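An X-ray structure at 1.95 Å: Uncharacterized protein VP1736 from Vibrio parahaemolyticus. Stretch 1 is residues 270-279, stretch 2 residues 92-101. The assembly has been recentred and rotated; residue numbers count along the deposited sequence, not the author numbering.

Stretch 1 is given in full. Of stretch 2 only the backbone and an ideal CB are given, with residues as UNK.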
# COMPACT_ATOMS: atom_id res chain seq x y z
N THR A 270 22.63 0.35 11.28
CA THR A 270 21.54 -0.41 11.90
C THR A 270 20.21 -0.12 11.20
O THR A 270 20.11 0.85 10.44
CB THR A 270 21.33 -0.08 13.40
OG1 THR A 270 20.71 1.21 13.51
CG2 THR A 270 22.65 -0.12 14.19
N ARG A 271 19.21 -0.95 11.48
CA ARG A 271 17.87 -0.73 10.95
C ARG A 271 17.29 0.58 11.48
O ARG A 271 16.82 1.41 10.70
CB ARG A 271 16.93 -1.91 11.24
CG ARG A 271 15.58 -1.75 10.55
CD ARG A 271 14.75 -3.01 10.55
NE ARG A 271 15.11 -3.98 9.50
CZ ARG A 271 14.80 -3.86 8.21
NH1 ARG A 271 14.17 -2.80 7.75
NH2 ARG A 271 15.15 -4.81 7.36
N ASN A 272 17.33 0.76 12.80
CA ASN A 272 16.79 1.98 13.42
C ASN A 272 17.33 3.23 12.75
O ASN A 272 16.55 4.11 12.37
CB ASN A 272 17.06 2.02 14.92
CG ASN A 272 16.31 0.94 15.70
OD1 ASN A 272 16.72 0.58 16.81
ND2 ASN A 272 15.23 0.42 15.14
N ASN A 273 18.65 3.29 12.59
CA ASN A 273 19.31 4.45 12.00
C ASN A 273 18.97 4.65 10.52
O ASN A 273 18.78 5.78 10.08
CB ASN A 273 20.83 4.36 12.19
CG ASN A 273 21.26 4.54 13.63
OD1 ASN A 273 20.63 5.27 14.40
ND2 ASN A 273 22.35 3.88 14.01
N ALA A 274 18.89 3.55 9.78
CA ALA A 274 18.46 3.59 8.37
C ALA A 274 17.04 4.15 8.23
O ALA A 274 16.77 4.95 7.32
CB ALA A 274 18.58 2.23 7.72
N VAL A 275 16.14 3.73 9.13
CA VAL A 275 14.80 4.32 9.20
C VAL A 275 14.91 5.83 9.48
O VAL A 275 14.33 6.65 8.75
CB VAL A 275 13.90 3.62 10.25
CG1 VAL A 275 12.61 4.43 10.52
CG2 VAL A 275 13.55 2.19 9.81
N LYS A 276 15.68 6.19 10.50
CA LYS A 276 15.85 7.60 10.85
C LYS A 276 16.50 8.39 9.70
O LYS A 276 16.10 9.53 9.45
CB LYS A 276 16.64 7.78 12.15
CG LYS A 276 16.60 9.22 12.69
CD LYS A 276 17.08 9.31 14.12
CE LYS A 276 16.75 10.68 14.70
NZ LYS A 276 17.47 10.96 15.98
N TYR A 277 17.47 7.78 9.01
CA TYR A 277 18.00 8.37 7.78
C TYR A 277 16.89 8.59 6.74
O TYR A 277 16.75 9.69 6.20
CB TYR A 277 19.16 7.57 7.15
CG TYR A 277 19.46 8.11 5.76
CD1 TYR A 277 20.17 9.29 5.61
CD2 TYR A 277 18.94 7.50 4.62
CE1 TYR A 277 20.40 9.83 4.35
CE2 TYR A 277 19.17 8.02 3.36
CZ TYR A 277 19.90 9.19 3.23
OH TYR A 277 20.14 9.72 1.98
N SER A 278 16.11 7.54 6.47
CA SER A 278 15.00 7.63 5.51
C SER A 278 13.99 8.72 5.87
O SER A 278 13.48 9.41 4.98
CB SER A 278 14.29 6.29 5.37
OG SER A 278 13.29 6.37 4.37
N ASP A 279 13.72 8.88 7.17
CA ASP A 279 12.90 9.99 7.66
C ASP A 279 13.50 11.36 7.33
O ASP A 279 12.79 12.25 6.84
CB ASP A 279 12.71 9.92 9.18
CG ASP A 279 11.86 11.07 9.70
OD1 ASP A 279 10.62 11.01 9.51
OD2 ASP A 279 12.41 12.02 10.30
N UNK A 92 6.31 5.20 -1.45
CA UNK A 92 6.27 3.90 -0.78
C UNK A 92 7.51 3.70 0.09
O UNK A 92 8.66 3.86 -0.37
CB UNK A 92 6.16 2.77 -1.81
N UNK A 93 7.29 3.37 1.34
CA UNK A 93 8.35 3.36 2.33
C UNK A 93 8.74 1.93 2.66
O UNK A 93 7.99 1.21 3.33
CB UNK A 93 7.92 4.11 3.59
N UNK A 94 9.91 1.53 2.16
CA UNK A 94 10.46 0.21 2.43
C UNK A 94 10.53 -0.10 3.92
O UNK A 94 11.22 0.58 4.67
CB UNK A 94 11.86 0.09 1.81
N UNK A 95 9.81 -1.15 4.32
CA UNK A 95 9.87 -1.71 5.68
C UNK A 95 9.53 -0.75 6.81
O UNK A 95 9.85 -1.02 7.97
CB UNK A 95 11.28 -2.26 5.93
N UNK A 96 8.84 0.35 6.50
CA UNK A 96 8.51 1.35 7.51
C UNK A 96 7.30 0.92 8.36
O UNK A 96 6.20 1.41 8.18
CB UNK A 96 8.23 2.70 6.84
N UNK A 97 7.52 0.00 9.29
CA UNK A 97 6.47 -0.42 10.20
C UNK A 97 6.16 0.64 11.23
O UNK A 97 6.99 1.53 11.49
CB UNK A 97 6.86 -1.72 10.90
N UNK A 98 4.98 0.53 11.84
CA UNK A 98 4.52 1.47 12.86
C UNK A 98 5.41 1.46 14.10
O UNK A 98 5.46 2.47 14.83
CB UNK A 98 3.08 1.14 13.26
N UNK A 99 6.07 0.33 14.35
CA UNK A 99 7.02 0.19 15.46
C UNK A 99 8.16 1.21 15.39
O UNK A 99 8.78 1.53 16.41
CB UNK A 99 7.60 -1.23 15.47
N UNK A 100 8.43 1.72 14.18
CA UNK A 100 9.49 2.70 13.97
C UNK A 100 8.96 4.13 13.86
O UNK A 100 9.73 5.04 13.54
CB UNK A 100 10.28 2.35 12.71
N UNK A 101 7.67 4.32 14.12
CA UNK A 101 7.05 5.65 13.99
C UNK A 101 6.66 6.28 15.33
O UNK A 101 5.78 5.79 16.04
CB UNK A 101 5.81 5.55 13.11

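Position 92 lies in a strand, and its CB has nothing of stretch 1 nearby. The helix sets no demand here. The residue is Leu92.

At 93 the CA-to-CB bond points toward the helix, near Ser278, but the CB itself stops well short of it. A small side chain would fall short. A longer one, polar to suit the serine hydroxyl or apolar, could cross the gap. The residue is Gln93. Its OE1 comes to 3.8 Å from Ser278 OG, a contact without a hydrogen bond.

Position 94 points sideways, and its phi/psi of -53/119 fits the second residue of a type II turn. Many side chains would suit. Glu94 is found. Its backbone O accepts from water 1 at 2.9 Å; the same water has a weak bond to Ser278 OG at 3.3 Å.

Position 95 has a positive phi, 57/20, which favours glycine, asparagine or aspartate but does not exclude others. Its CB points toward stretch 1 and lies 3.5 Å from Arg271 NH1, so a small or polar side chain fits beside the guanidinium. The residue is Ser95. Its OG donates a very short bond of 2.5 Å to Glu94 OE1. Ser95 OG also accepts from water 2 at 2.9 Å, and that water accepts from Arg271 NH2 at 3.1 Å.

Position 96 points sideways, though its CA is 7.2 Å from the CA of Val275. A branched apolar side chain could reach the valine; a short one would not. Leu96 does so: its CD1 packs 3.7 Å from Val275 CG1.

Position 97 is out of reach of the helix, and its phi/psi of -72/160 is open to most residues. It is Gly97, whose O accepts from N of residue 100 at 3.1 Å. Position 98 is also out of reach, so stretch 1 does not restrict the choice. It holds Ala98.

Position 99 points sideways in the 3-10 segment. A long side chain could come nearer, but Gln99 makes no contact with stretch 1.

Position 100 points toward the helix, with its CB 3.8 Å from Val275 CG1. Arg271, Asn272 and Val275 border the space, so a large apolar or aromatic side chain suits it. The residue is Phe100. Val275 CG2 lies over one ring face. Asn272 ND2 meets the ring edge, 3.6 Å from Phe100 CE1, and Arg271 CD approaches Phe100 CZ at 3.8 Å.

Position 101 points sideways with nothing near its CB, so many side chains would suit. Val101 makes no contact with the helix.

Stretch 2 (92-101) LQESLGAQFV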
# COMPACT_ATOMS: atom_id res chain seq x y z
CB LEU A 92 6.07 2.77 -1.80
CG LEU A 92 5.85 1.32 -1.29
CD1 LEU A 92 4.62 1.19 -0.44
CD2 LEU A 92 5.79 0.32 -2.44
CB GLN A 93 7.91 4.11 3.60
CG GLN A 93 7.41 5.51 3.34
CD GLN A 93 8.50 6.43 2.80
OE1 GLN A 93 9.61 6.44 3.32
NE2 GLN A 93 8.19 7.19 1.75
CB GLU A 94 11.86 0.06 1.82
CG GLU A 94 12.59 -1.25 2.21
CD GLU A 94 11.81 -2.48 1.77
OE1 GLU A 94 11.54 -3.37 2.60
OE2 GLU A 94 11.46 -2.54 0.57
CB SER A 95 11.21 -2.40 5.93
OG SER A 95 11.36 -3.51 5.08
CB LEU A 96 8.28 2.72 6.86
CG LEU A 96 8.21 3.93 7.81
CD1 LEU A 96 9.53 4.16 8.48
CD2 LEU A 96 7.76 5.20 7.08
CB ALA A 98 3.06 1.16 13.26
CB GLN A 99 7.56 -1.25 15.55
CG GLN A 99 8.48 -1.68 14.40
CD GLN A 99 9.02 -3.11 14.54
OE1 GLN A 99 9.35 -3.56 15.63
NE2 GLN A 99 9.13 -3.81 13.42
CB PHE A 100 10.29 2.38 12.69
CG PHE A 100 10.80 0.96 12.62
CD1 PHE A 100 11.79 0.51 13.49
CD2 PHE A 100 10.31 0.08 11.65
CE1 PHE A 100 12.28 -0.80 13.42
CE2 PHE A 100 10.78 -1.24 11.57
CZ PHE A 100 11.77 -1.68 12.46
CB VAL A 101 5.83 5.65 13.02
CG1 VAL A 101 5.34 7.07 12.79
CG2 VAL A 101 6.19 5.01 11.69
O HOH W 1 12.31 3.23 4.01
O HOH W 2 14.19 -3.89 4.51
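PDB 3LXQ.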